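Putative acetyl/propionyl-CoA carboxylase, alpha subunit (Methylibium petroleiphilum, PDB 2O1Q) is a zinc-bound cupin-type protein that probably acts as an acetylacetone dioxygenase, an oxidoreductase cleaving a beta-diketone with molecular oxygen. Local coordinates at the interface of chains A and B and the interface of chains A and C. Numbering follows the deposited sequence. Chains: chain A/B/C, putative acetyl/propionyl-CoA carboxylase, alpha subunit.

Contact 1: the interface of chains A and B. Residues chain A 68-69, 87-94; chain B 10-15.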
# COMPACT_ATOMS: atom_id res chain seq x y z
N TYR A 68 13.62 -8.13 0.86
CA TYR A 68 14.58 -8.75 0.01
C TYR A 68 14.71 -10.24 0.23
O TYR A 68 14.41 -10.73 1.32
CB TYR A 68 15.96 -8.10 0.14
CG TYR A 68 16.67 -8.32 1.46
CD1 TYR A 68 17.32 -9.52 1.71
CD2 TYR A 68 16.70 -7.32 2.43
CE1 TYR A 68 17.93 -9.73 2.93
CE2 TYR A 68 17.36 -7.54 3.64
CZ TYR A 68 17.99 -8.77 3.86
OH TYR A 68 18.58 -8.99 5.10
N PHE A 69 15.14 -10.91 -0.83
CA PHE A 69 15.51 -12.30 -0.88
C PHE A 69 16.93 -12.36 -1.45
O PHE A 69 17.16 -12.12 -2.65
CB PHE A 69 14.53 -13.06 -1.72
CG PHE A 69 14.78 -14.55 -1.85
CD1 PHE A 69 15.68 -15.28 -1.07
CD2 PHE A 69 14.07 -15.24 -2.82
CE1 PHE A 69 15.84 -16.65 -1.29
CE2 PHE A 69 14.22 -16.57 -3.01
CZ PHE A 69 15.09 -17.29 -2.25
N THR A 87 23.52 -9.61 9.10
CA THR A 87 24.32 -10.17 8.04
C THR A 87 23.46 -11.22 7.39
O THR A 87 23.18 -12.28 8.00
CB THR A 87 25.63 -10.78 8.58
OG1 THR A 87 26.40 -9.74 9.21
CG2 THR A 87 26.43 -11.40 7.45
N ALA A 88 22.95 -10.90 6.23
CA ALA A 88 22.16 -11.79 5.46
C ALA A 88 23.10 -12.78 4.81
O ALA A 88 24.18 -12.39 4.33
CB ALA A 88 21.35 -11.04 4.49
N ILE A 89 22.74 -14.06 4.82
CA ILE A 89 23.58 -15.11 4.23
C ILE A 89 22.64 -15.94 3.39
O ILE A 89 21.63 -16.40 3.91
CB ILE A 89 24.20 -15.97 5.30
CG1 ILE A 89 25.12 -15.13 6.19
CG2 ILE A 89 25.00 -17.13 4.70
CD1 ILE A 89 25.79 -15.91 7.34
N ALA A 90 22.94 -16.13 2.11
CA ALA A 90 21.99 -16.78 1.20
C ALA A 90 21.75 -18.23 1.69
O ALA A 90 22.70 -18.93 2.13
CB ALA A 90 22.53 -16.78 -0.23
N PRO A 91 20.48 -18.69 1.69
CA PRO A 91 19.24 -18.01 1.43
C PRO A 91 18.73 -17.18 2.61
O PRO A 91 18.42 -17.69 3.69
CB PRO A 91 18.32 -19.18 1.07
CG PRO A 91 18.73 -20.24 1.94
CD PRO A 91 20.24 -20.09 2.08
N GLY A 92 18.62 -15.87 2.40
CA GLY A 92 18.18 -14.96 3.47
C GLY A 92 17.05 -14.06 3.03
O GLY A 92 17.05 -13.58 1.88
N TYR A 93 16.12 -13.79 3.95
CA TYR A 93 14.99 -12.88 3.74
C TYR A 93 15.14 -11.72 4.74
O TYR A 93 15.49 -11.94 5.89
CB TYR A 93 13.65 -13.57 3.97
CG TYR A 93 12.53 -12.57 4.12
CD1 TYR A 93 11.89 -12.06 3.01
CD2 TYR A 93 12.15 -12.08 5.36
CE1 TYR A 93 10.92 -11.06 3.17
CE2 TYR A 93 11.23 -11.08 5.51
CZ TYR A 93 10.60 -10.56 4.42
OH TYR A 93 9.66 -9.55 4.51
N GLY A 94 14.85 -10.49 4.31
CA GLY A 94 14.83 -9.36 5.20
C GLY A 94 13.65 -8.45 4.96
O GLY A 94 13.25 -8.27 3.80
N GLU B 10 13.49 -6.96 10.19
CA GLU B 10 13.49 -8.41 10.36
C GLU B 10 14.49 -9.08 9.44
O GLU B 10 14.80 -8.57 8.36
CB GLU B 10 12.12 -9.00 10.06
CG GLU B 10 10.99 -8.35 10.81
CD GLU B 10 9.61 -8.73 10.29
OE1 GLU B 10 9.46 -9.67 9.45
OE2 GLU B 10 8.65 -8.08 10.71
N TYR B 11 14.99 -10.21 9.89
CA TYR B 11 15.87 -11.08 9.11
C TYR B 11 15.52 -12.53 9.39
O TYR B 11 15.32 -12.90 10.55
CB TYR B 11 17.35 -10.84 9.40
CG TYR B 11 18.20 -11.78 8.60
CD1 TYR B 11 18.26 -11.70 7.21
CD2 TYR B 11 18.87 -12.82 9.21
CE1 TYR B 11 18.95 -12.59 6.47
CE2 TYR B 11 19.56 -13.73 8.49
CZ TYR B 11 19.60 -13.60 7.11
OH TYR B 11 20.29 -14.52 6.38
N VAL B 12 15.43 -13.34 8.34
CA VAL B 12 15.15 -14.76 8.45
C VAL B 12 16.24 -15.53 7.70
O VAL B 12 16.39 -15.32 6.48
CB VAL B 12 13.77 -15.17 7.82
CG1 VAL B 12 13.60 -16.71 7.80
CG2 VAL B 12 12.64 -14.46 8.53
N GLN B 13 16.93 -16.41 8.41
CA GLN B 13 17.87 -17.31 7.77
C GLN B 13 17.09 -18.53 7.26
O GLN B 13 16.69 -19.40 8.00
CB GLN B 13 18.93 -17.71 8.80
CG GLN B 13 20.10 -18.48 8.25
CD GLN B 13 20.82 -17.67 7.18
OE1 GLN B 13 21.28 -16.57 7.46
NE2 GLN B 13 20.86 -18.19 5.96
N MSE B 14 16.79 -18.51 5.98
CA MSE B 14 15.76 -19.35 5.41
C MSE B 14 16.11 -20.84 5.49
O MSE B 14 15.21 -21.63 5.72
CB MSE B 14 15.47 -18.92 3.97
CG MSE B 14 14.85 -17.50 3.88
SE MSE B 14 14.97 -16.74 2.16
CE MSE B 14 14.02 -18.18 1.42
N ASP B 15 17.39 -21.20 5.40
CA ASP B 15 17.79 -22.59 5.53
C ASP B 15 17.85 -23.07 6.97
O ASP B 15 18.18 -24.22 7.20
CB ASP B 15 19.11 -22.85 4.83
CG ASP B 15 20.19 -21.93 5.23
OD1 ASP B 15 19.95 -20.87 5.81
OD2 ASP B 15 21.34 -22.27 4.87
O HOH W 1 17.08 -7.61 7.08
O HOH W 2 23.31 -20.64 4.03
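Strand 10-13 of chain B and the start of its 3-10 helix 14-16 lie along strand 92-96 of chain A. The pairing is antiparallel, and A:Pro91, which follows a cis peptide bond, and strand 86-89 flank it. A:Tyr93 N gives a nearly straight bond (174°) to B:Val12 O, and B:Val12 N returns one to A:Tyr93 O. B:Met14 N continues the ladder to A:Pro91 O at 2.9 Å, nearly along the C=O axis. B:Tyr11 has CG anti to its backbone N (chi1 178°), and ring atom CE1 packs on A:Ala88. Its hydroxyl OH accepts A:Ile89 N at 2.9 Å and donates to the amide oxygen OE1 of B:Gln13. B:Gln13 bends at chi2 (59°). Its NE2 reaches A:Ile89 O at 2.8 Å from above the carbonyl plane, and also meets the syn lone pair of B:Asp15 OD1. These bonds fix the rotation of the amide. The side chain of selenomethionine B:Met14 crosses A:Phe69 at about a right angle, with SE 3.6 Å from ring atom CE1. Water 1 links A:Tyr68 OH to B:Glu10 O, and water 2 links A:Ala90 O to B:Asp15 OD2. The site adds the N-terminal strand of one subunit to a sheet of the other, probably helping to hold the two subunits together.

Contact 2: the interface of chains A and B. Residues chain A 10, 36-37, 46, 116; chain B 67, 93-95.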
# COMPACT_ATOMS: atom_id res chain seq x y z
N GLU A 10 1.90 -9.22 -15.68
CA GLU A 10 3.21 -9.15 -16.31
C GLU A 10 4.03 -10.39 -16.03
O GLU A 10 3.87 -11.05 -15.01
CB GLU A 10 4.01 -7.95 -15.80
CG GLU A 10 3.27 -6.64 -15.89
CD GLU A 10 3.95 -5.51 -15.12
OE1 GLU A 10 5.11 -5.64 -14.65
OE2 GLU A 10 3.29 -4.47 -14.97
N LEU A 36 12.67 -5.12 -12.72
CA LEU A 36 11.70 -6.15 -13.03
C LEU A 36 10.28 -5.60 -13.15
O LEU A 36 9.48 -6.05 -13.99
CB LEU A 36 11.74 -7.22 -11.97
CG LEU A 36 13.06 -8.00 -11.89
CD1 LEU A 36 13.02 -8.93 -10.65
CD2 LEU A 36 13.40 -8.73 -13.20
N HIS A 37 9.98 -4.57 -12.37
CA HIS A 37 8.61 -4.05 -12.33
C HIS A 37 8.57 -2.67 -11.71
O HIS A 37 9.29 -2.39 -10.73
CB HIS A 37 7.67 -5.00 -11.58
CG HIS A 37 6.31 -4.44 -11.32
ND1 HIS A 37 5.30 -4.48 -12.26
CD2 HIS A 37 5.79 -3.82 -10.24
CE1 HIS A 37 4.23 -3.86 -11.77
NE2 HIS A 37 4.50 -3.48 -10.53
N THR A 46 10.54 -3.17 -8.15
CA THR A 46 11.15 -4.43 -7.81
C THR A 46 12.27 -4.66 -8.81
O THR A 46 12.12 -4.36 -10.03
CB THR A 46 10.11 -5.53 -7.98
OG1 THR A 46 8.97 -5.27 -7.16
CG2 THR A 46 10.68 -6.87 -7.71
N SER A 116 11.99 -5.72 -3.36
CA SER A 116 10.84 -4.93 -3.67
C SER A 116 10.88 -3.74 -2.70
O SER A 116 11.33 -3.86 -1.56
CB SER A 116 9.58 -5.76 -3.54
OG SER A 116 8.52 -5.22 -4.31
N GLU B 67 3.54 -10.40 -6.36
CA GLU B 67 4.73 -10.46 -7.22
C GLU B 67 5.53 -11.70 -6.86
O GLU B 67 5.76 -11.97 -5.65
CB GLU B 67 5.60 -9.24 -6.98
CG GLU B 67 4.95 -7.99 -7.33
CD GLU B 67 5.88 -6.79 -7.19
OE1 GLU B 67 6.97 -6.76 -7.81
OE2 GLU B 67 5.44 -5.80 -6.56
N TYR B 93 10.06 -13.72 -13.28
CA TYR B 93 9.38 -12.74 -12.42
C TYR B 93 7.96 -12.55 -12.96
O TYR B 93 7.77 -12.49 -14.17
CB TYR B 93 10.10 -11.39 -12.43
CG TYR B 93 9.23 -10.29 -11.87
CD1 TYR B 93 9.17 -10.07 -10.51
CD2 TYR B 93 8.41 -9.53 -12.69
CE1 TYR B 93 8.27 -9.11 -10.00
CE2 TYR B 93 7.51 -8.61 -12.19
CZ TYR B 93 7.44 -8.39 -10.84
OH TYR B 93 6.56 -7.49 -10.28
N GLY B 94 6.97 -12.44 -12.09
CA GLY B 94 5.62 -12.13 -12.48
C GLY B 94 4.96 -11.11 -11.59
O GLY B 94 5.20 -11.13 -10.37
N TYR B 95 4.11 -10.30 -12.18
CA TYR B 95 3.27 -9.35 -11.45
C TYR B 95 1.86 -9.83 -11.70
O TYR B 95 1.42 -9.83 -12.87
CB TYR B 95 3.44 -7.96 -12.04
CG TYR B 95 2.61 -6.90 -11.36
CD1 TYR B 95 2.92 -6.44 -10.08
CD2 TYR B 95 1.47 -6.40 -11.97
CE1 TYR B 95 2.13 -5.49 -9.44
CE2 TYR B 95 0.72 -5.42 -11.37
CZ TYR B 95 1.03 -5.00 -10.08
OH TYR B 95 0.29 -3.98 -9.48
O HOH W 3 6.63 -3.38 -7.07
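The rings of A:His37 and B:Tyr95 lie nearly parallel, with planes 17° apart and centroids 4.0 Å apart. The faces overlap with an offset: CE1 of A:His37 lies over the centre of the B:Tyr95 ring, and B:Tyr95 CD1 lies over the imidazole toward its rim. A:His37 CG is anti to the backbone N (chi1 171°), and this turns the ring toward B:Tyr95. A:Glu10 fixes that ring from its own chain. A:His37 ND1 donates to carboxylate OE1 of A:Glu10 at 2.7 Å, in the imidazole plane but from above the carboxylate plane. This bond may favour a positive charge on the histidine. The extended A:Glu10 side chain runs alongside B:Tyr95, pointing the same way. Backbone bonds join the same two residues, A:Glu10 N to B:Tyr95 O and B:Tyr95 N to A:Glu10 O. B:Tyr93 crosses A:His37 obliquely, and A:Leu36 CB lies over one face of the B:Tyr93 ring, toward the rim. A:Thr46 and B:Glu67 meet tip to tip: A:Thr46 OG1 donates to the syn lone pair of B:Glu67 OE1 at 2.6 Å. The phenol OH of B:Tyr93 also donates to B:Glu67 OE1 at 2.6 Å, from above the carboxylate plane. A:Ser116 OG and A:Thr46 OG1 share a hydrogen bond of 2.9 Å, probably placing the threonine. Water 3 joins A:Thr46 OG1 to B:Glu67 OE2. The site locks the strand pairing with stacked rings and a shared carboxylate, probably stabilising the pairing of chains A and B.

Contact 3: the interface of chains A and C. Residues chain A 63, 122, 130, 132-133; chain C 63, 120, 122, 130, 132-133.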
# COMPACT_ATOMS: atom_id res chain seq x y z
N VAL A 63 11.84 5.15 2.58
CA VAL A 63 10.65 5.93 2.99
C VAL A 63 9.45 5.00 3.18
O VAL A 63 8.49 5.39 3.79
CB VAL A 63 10.29 7.12 2.05
CG1 VAL A 63 11.51 7.99 1.77
CG2 VAL A 63 9.57 6.67 0.81
N THR A 122 15.72 7.68 -0.20
CA THR A 122 16.34 8.99 -0.01
C THR A 122 17.85 8.76 0.20
O THR A 122 18.27 8.28 1.24
CB THR A 122 15.74 9.77 1.14
OG1 THR A 122 14.33 9.87 0.92
CG2 THR A 122 16.38 11.15 1.24
N PRO A 130 19.03 15.36 2.44
CA PRO A 130 18.80 14.64 1.20
C PRO A 130 19.66 15.09 0.03
O PRO A 130 19.79 16.29 -0.20
CB PRO A 130 17.31 14.87 0.96
CG PRO A 130 16.98 16.12 1.67
CD PRO A 130 17.89 16.21 2.82
N ALA A 132 19.15 13.00 -3.10
CA ALA A 132 18.33 12.55 -4.24
C ALA A 132 17.25 11.65 -3.66
O ALA A 132 17.52 10.84 -2.78
CB ALA A 132 19.16 11.80 -5.24
N VAL A 133 16.04 11.78 -4.16
CA VAL A 133 14.96 10.88 -3.84
C VAL A 133 14.65 10.05 -5.05
O VAL A 133 14.14 10.55 -6.02
CB VAL A 133 13.72 11.64 -3.39
CG1 VAL A 133 12.60 10.64 -3.02
CG2 VAL A 133 14.10 12.51 -2.14
N VAL C 63 5.49 11.43 -3.17
CA VAL C 63 6.13 10.17 -3.56
C VAL C 63 5.13 9.02 -3.63
O VAL C 63 5.46 8.00 -4.23
CB VAL C 63 7.35 9.84 -2.69
CG1 VAL C 63 8.25 11.08 -2.51
CG2 VAL C 63 6.90 9.28 -1.38
N PRO C 120 5.91 10.12 2.14
CA PRO C 120 6.30 11.50 2.37
C PRO C 120 6.01 12.43 1.23
O PRO C 120 5.62 12.00 0.14
CB PRO C 120 7.79 11.40 2.59
CG PRO C 120 8.18 10.21 1.88
CD PRO C 120 7.07 9.23 1.96
N THR C 122 8.25 15.36 -0.66
CA THR C 122 9.62 15.87 -0.82
C THR C 122 9.45 17.36 -1.12
O THR C 122 8.97 17.74 -2.18
CB THR C 122 10.36 15.26 -2.00
OG1 THR C 122 10.40 13.83 -1.88
CG2 THR C 122 11.80 15.82 -2.11
N PRO C 130 16.10 18.12 -3.53
CA PRO C 130 15.38 17.97 -2.27
C PRO C 130 15.90 18.83 -1.12
O PRO C 130 17.09 18.93 -0.92
CB PRO C 130 15.53 16.49 -1.96
CG PRO C 130 16.81 16.09 -2.61
CD PRO C 130 16.98 16.96 -3.82
N ALA C 132 13.86 18.66 2.00
CA ALA C 132 13.45 17.83 3.12
C ALA C 132 12.44 16.84 2.63
O ALA C 132 11.59 17.19 1.82
CB ALA C 132 12.84 18.66 4.25
N VAL C 133 12.53 15.62 3.14
CA VAL C 133 11.54 14.59 2.88
C VAL C 133 10.73 14.42 4.14
O VAL C 133 11.24 14.01 5.17
CB VAL C 133 12.22 13.29 2.49
CG1 VAL C 133 11.25 12.20 2.28
CG2 VAL C 133 13.05 13.53 1.21
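A:Val133 and C:Val133 both have CG1 anti to the backbone N (chi1 -178° and 177°). CG2 is therefore beside the backbone N in each, and the two CG2 methyls meet tip to tip at 3.7 Å. A:Thr122 and C:Thr122 have OG1 anti to the carbonyl carbon and CG2 anti to the backbone N. Each threonine reaches tip to tip toward the valine of the other chain. A:Thr122 OG1 lies 3.9 Å from C:Val133 CG2, as C:Thr122 OG1 does from A:Val133 CG2, and the threonine methyls touch there too. The rings of A:Pro130 and C:Pro130 slide past each other in opposite directions, with their CB atoms 3.8 Å apart. At one end of the patch A:Val63 crosses C:Pro120 obliquely. Its CB comes within 3.7 Å of C:Pro120 CG, while its CG2 methyl packs on C:Pro120 CD. No hydrogen bond crosses here; methyl groups and proline rings pack. The Val133, Thr122 and Pro130 pairs follow the two-fold symmetry of the whole interface. The contact may help to assemble the deposited tetramer. It is built from strands 121-124 and 132-134, short strand 130, and C:Pro120 just before strand 121-124. Helix 136-144 follows. A:Val63 joins from the loop after strand 60-62, next to zinc ligand A:His62.

Contacts 1 and 2 belong to one two-fold interface between chains A and B, and their C-alpha centres are about 20 Å apart. They share strands 10-13, 66-71 and 92-96 with the chain roles exchanged: B:Glu10, A:Tyr93 and A:Gly94 of contact 1 return as A:Glu10, B:Tyr93 and B:Gly94 in contact 2. This tyrosine thus serves twice, by its backbone as A:Tyr93 and by its ring as B:Tyr93. Contact 3 joins chains A and C, about 28 Å from contact 1 and 24 Å from contact 2. It uses other residues and is apolar. Chain A therefore bridges two different neighbours, which is consistent with a four-chain assembly, perhaps of paired dimers.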